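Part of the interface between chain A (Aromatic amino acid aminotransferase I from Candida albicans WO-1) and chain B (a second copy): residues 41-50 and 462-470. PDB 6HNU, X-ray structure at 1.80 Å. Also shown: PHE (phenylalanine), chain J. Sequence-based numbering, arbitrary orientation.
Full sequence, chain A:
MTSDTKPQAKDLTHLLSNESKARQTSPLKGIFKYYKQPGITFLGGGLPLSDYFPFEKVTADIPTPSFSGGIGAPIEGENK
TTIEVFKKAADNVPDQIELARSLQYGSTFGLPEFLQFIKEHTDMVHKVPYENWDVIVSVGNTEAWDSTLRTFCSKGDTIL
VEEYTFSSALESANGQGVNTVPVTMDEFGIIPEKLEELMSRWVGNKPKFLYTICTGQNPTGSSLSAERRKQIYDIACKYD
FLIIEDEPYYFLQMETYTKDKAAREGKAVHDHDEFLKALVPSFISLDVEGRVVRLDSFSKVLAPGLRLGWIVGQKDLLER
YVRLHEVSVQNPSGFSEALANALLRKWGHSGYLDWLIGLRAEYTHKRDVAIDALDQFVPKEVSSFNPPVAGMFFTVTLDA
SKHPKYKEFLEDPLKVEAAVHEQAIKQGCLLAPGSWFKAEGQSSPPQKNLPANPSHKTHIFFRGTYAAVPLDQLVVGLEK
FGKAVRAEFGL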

# COMPACT_ATOMS: atom_id res chain seq x y z
N THR A 41 13.22 -3.28 31.18
CA THR A 41 11.89 -3.84 30.84
C THR A 41 11.14 -2.79 30.02
O THR A 41 10.79 -1.75 30.59
CB THR A 41 11.07 -4.23 32.06
OG1 THR A 41 11.93 -5.03 32.87
CG2 THR A 41 9.83 -4.99 31.68
N PHE A 42 11.01 -3.03 28.72
CA PHE A 42 10.52 -2.03 27.75
C PHE A 42 9.01 -2.20 27.62
O PHE A 42 8.61 -3.17 26.94
CB PHE A 42 11.30 -2.15 26.44
CG PHE A 42 10.98 -1.05 25.47
CD1 PHE A 42 9.86 -1.14 24.65
CD2 PHE A 42 11.77 0.09 25.38
CE1 PHE A 42 9.55 -0.13 23.75
CE2 PHE A 42 11.46 1.09 24.47
CZ PHE A 42 10.34 0.98 23.67
N LEU A 43 8.22 -1.34 28.27
CA LEU A 43 6.74 -1.36 28.21
C LEU A 43 6.22 -0.15 27.41
O LEU A 43 5.03 0.20 27.55
CB LEU A 43 6.17 -1.36 29.62
CG LEU A 43 6.71 -2.44 30.58
CD1 LEU A 43 6.00 -2.36 31.93
CD2 LEU A 43 6.55 -3.84 29.99
N GLY A 44 7.09 0.52 26.66
CA GLY A 44 6.79 1.84 26.06
C GLY A 44 6.29 1.72 24.63
O GLY A 44 5.95 2.75 24.06
N GLY A 45 6.21 0.49 24.12
CA GLY A 45 5.88 0.17 22.71
C GLY A 45 4.47 -0.37 22.53
O GLY A 45 3.72 -0.39 23.51
N GLY A 46 4.12 -0.75 21.30
CA GLY A 46 2.77 -1.24 20.95
C GLY A 46 2.83 -2.54 20.15
O GLY A 46 1.84 -2.80 19.44
N LEU A 47 3.92 -3.32 20.25
CA LEU A 47 4.11 -4.50 19.36
C LEU A 47 3.33 -5.70 19.91
O LEU A 47 3.63 -6.19 20.99
CB LEU A 47 5.60 -4.83 19.21
CG LEU A 47 6.45 -3.83 18.43
CD1 LEU A 47 7.85 -4.40 18.18
CD2 LEU A 47 5.82 -3.42 17.10
N PRO A 48 2.34 -6.25 19.16
CA PRO A 48 1.61 -7.42 19.63
C PRO A 48 2.61 -8.58 19.55
O PRO A 48 3.76 -8.38 19.11
CB PRO A 48 0.41 -7.53 18.66
CG PRO A 48 0.90 -6.89 17.37
CD PRO A 48 2.01 -5.92 17.77
N LEU A 49 2.21 -9.76 20.02
CA LEU A 49 3.23 -10.78 20.38
C LEU A 49 3.23 -11.89 19.32
O LEU A 49 2.11 -12.49 19.04
CB LEU A 49 3.04 -11.32 21.81
CG LEU A 49 1.64 -11.77 22.24
CD1 LEU A 49 1.76 -12.74 23.41
CD2 LEU A 49 0.75 -10.58 22.62
N SER A 50 4.43 -12.15 18.80
CA SER A 50 4.76 -13.14 17.74
C SER A 50 4.28 -14.55 18.14
O SER A 50 3.89 -15.32 17.25
CB SER A 50 6.24 -13.08 17.36
OG SER A 50 7.03 -14.10 17.96
N PHE B 462 1.70 8.07 32.06
CA PHE B 462 2.54 7.17 31.28
C PHE B 462 1.66 6.08 30.69
O PHE B 462 0.73 5.61 31.35
CB PHE B 462 3.63 6.55 32.14
CG PHE B 462 4.68 7.56 32.51
CD1 PHE B 462 4.45 8.48 33.52
CD2 PHE B 462 5.84 7.68 31.76
CE1 PHE B 462 5.41 9.43 33.83
CE2 PHE B 462 6.80 8.63 32.08
CZ PHE B 462 6.57 9.50 33.11
N ARG B 463 2.01 5.71 29.46
CA ARG B 463 1.42 4.56 28.74
C ARG B 463 2.36 3.37 28.84
O ARG B 463 3.55 3.48 28.50
CB ARG B 463 1.17 4.89 27.27
CG ARG B 463 0.41 3.78 26.55
CD ARG B 463 0.50 3.90 25.05
NE ARG B 463 1.77 3.46 24.53
CZ ARG B 463 2.12 3.50 23.28
NH1 ARG B 463 1.26 3.96 22.37
NH2 ARG B 463 3.32 3.05 22.93
N GLY B 464 1.79 2.23 29.20
CA GLY B 464 2.45 0.93 29.22
C GLY B 464 1.61 -0.03 28.40
O GLY B 464 0.42 0.27 28.20
N THR B 465 2.24 -1.08 27.93
CA THR B 465 1.60 -2.25 27.28
C THR B 465 1.84 -3.50 28.13
O THR B 465 2.94 -3.66 28.66
CB THR B 465 2.10 -2.48 25.84
OG1 THR B 465 1.45 -3.68 25.38
CG2 THR B 465 3.59 -2.64 25.68
N TYR B 466 0.83 -4.37 28.21
CA TYR B 466 0.95 -5.73 28.81
C TYR B 466 1.01 -6.79 27.70
O TYR B 466 1.02 -7.96 28.03
CB TYR B 466 -0.19 -5.97 29.80
CG TYR B 466 -1.55 -5.46 29.40
CD1 TYR B 466 -2.29 -6.09 28.41
CD2 TYR B 466 -2.10 -4.34 29.99
CE1 TYR B 466 -3.54 -5.60 28.05
CE2 TYR B 466 -3.35 -3.85 29.66
CZ TYR B 466 -4.07 -4.50 28.67
OH TYR B 466 -5.27 -4.01 28.28
N ALA B 467 1.12 -6.40 26.43
CA ALA B 467 1.12 -7.33 25.27
C ALA B 467 2.54 -7.61 24.74
O ALA B 467 2.69 -8.42 23.80
CB ALA B 467 0.24 -6.76 24.20
N ALA B 468 3.56 -6.90 25.24
CA ALA B 468 4.87 -6.81 24.55
C ALA B 468 5.85 -7.84 25.13
O ALA B 468 6.71 -8.33 24.32
CB ALA B 468 5.44 -5.40 24.61
N VAL B 469 5.76 -8.14 26.44
CA VAL B 469 6.77 -8.97 27.17
C VAL B 469 6.04 -10.05 27.96
O VAL B 469 4.88 -9.91 28.34
CB VAL B 469 7.68 -8.15 28.12
CG1 VAL B 469 8.54 -7.11 27.41
CG2 VAL B 469 6.89 -7.51 29.24
N PRO B 470 6.75 -11.16 28.27
CA PRO B 470 6.25 -12.17 29.20
C PRO B 470 5.77 -11.56 30.52
O PRO B 470 6.33 -10.54 30.90
CB PRO B 470 7.50 -13.05 29.43
CG PRO B 470 8.28 -12.92 28.14
CD PRO B 470 8.09 -11.47 27.74
N PHE J . -0.22 1.03 16.30
CA PHE J . 1.19 0.54 16.31
C PHE J . 1.99 1.42 17.28
O PHE J . 1.66 1.46 18.47
CB PHE J . 1.74 0.51 14.88
CG PHE J . 3.24 0.51 14.77
CD1 PHE J . 4.02 -0.31 15.59
CD2 PHE J . 3.88 1.31 13.83
CE1 PHE J . 5.40 -0.29 15.49
CE2 PHE J . 5.26 1.32 13.73
CZ PHE J . 6.02 0.51 14.55
OXT PHE J . 2.95 2.12 16.90
O HOH W 1 3.25 1.40 25.80
O HOH W 2 2.47 -4.33 22.90

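The unusual thing about this contact is how much of it rests on backbone carbonyls and how little on side chains meeting side chains: three consecutive residues of chain A, two of them glycines, present their oxygens to one edge of the second copy. The oxygen of Leu43(A) is the busiest. It accepts a hydrogen bond from Thr465(B) N at 3.1 Å, with an N-H...O angle of 139°, and the CA of Gly464(B) sits 3.2 Å from the same Leu43(A) O in a CA-H...O contact whose angle at the hydrogen is 150°. The CA atoms of Leu43(A) and Gly464(B) are 5.0 Å apart, a close approach of two backbones. An ideal CB on Gly464(B) would lie 3.9 Å from Leu43(A) O, so this contact alone does not explain the glycine.

Arg463(B) reads the next carbonyl. Its CA-to-CB bond points sideways, but the chain, t at chi1 and chi2 and p at chi3, brings the guanidinium nearer, and NH2 donates to Gly44(A) O at 2.9 Å with an angle of 138°. That oxygen lies at the edge of the guanidinium, near its plane, where an N-H can reach it. Water 1 joins the same group: it accepts from Arg463(B) NE at 2.8 Å and lies within donating distance of two carbonyls, Leu43(A) O at 2.8 Å and Gly45(A) O at 2.9 Å. A single arginine thus addresses the loop both directly and through solvent.

At two of the three glycines of the loop a side chain would meet something other than chain B. An ideal CB on Gly45(A) would point away from chain B and be crowded by Phe42(A) CE1 at 3.2 Å, while one on Gly46(A) would clash with the O atom of the bound phenylalanine at 2.4 Å. At these two positions the room for a side chain is limited by the loop's own Phe42(A) and by the ligand. Leu47(A) also faces the ligand, since the end of its side chain leads away from chain B and its CD2 lies 3.5 Å from CE1 of the phenylalanine.

Thr465(B) does two jobs. Its CG2 packs 3.1 Å from Gly45(A) O, and its OG1 accepts from Ala467(B) N at 2.9 Å with a nearly straight angle of 164°, tying down the turn after the strand. The same OG1 is 2.8 Å from water 2 in a hydrogen bond, and that water donates a weak one to Leu47(A) O at 2.9 Å, carrying the contact further along the loop.

Apolar packing completes the contact at separate points. Leu43(A) CD2 meets Val469(B) CG2 at 3.8 Å, whereas Leu49(A), whose CA-to-CB bond points toward chain B, places CD2 4.2 Å from Ala467(B) CB. Separately, Leu49(A) CD2 makes a short methyl-to-carbonyl contact of 3.1 Å with Ala467(B) O. The lesson for design is economical: here backbone oxygens take the polar pairing, two waters bridge the loop to Arg463(B) and Thr465(B), and the apolar side-chain contacts are two separate pairs.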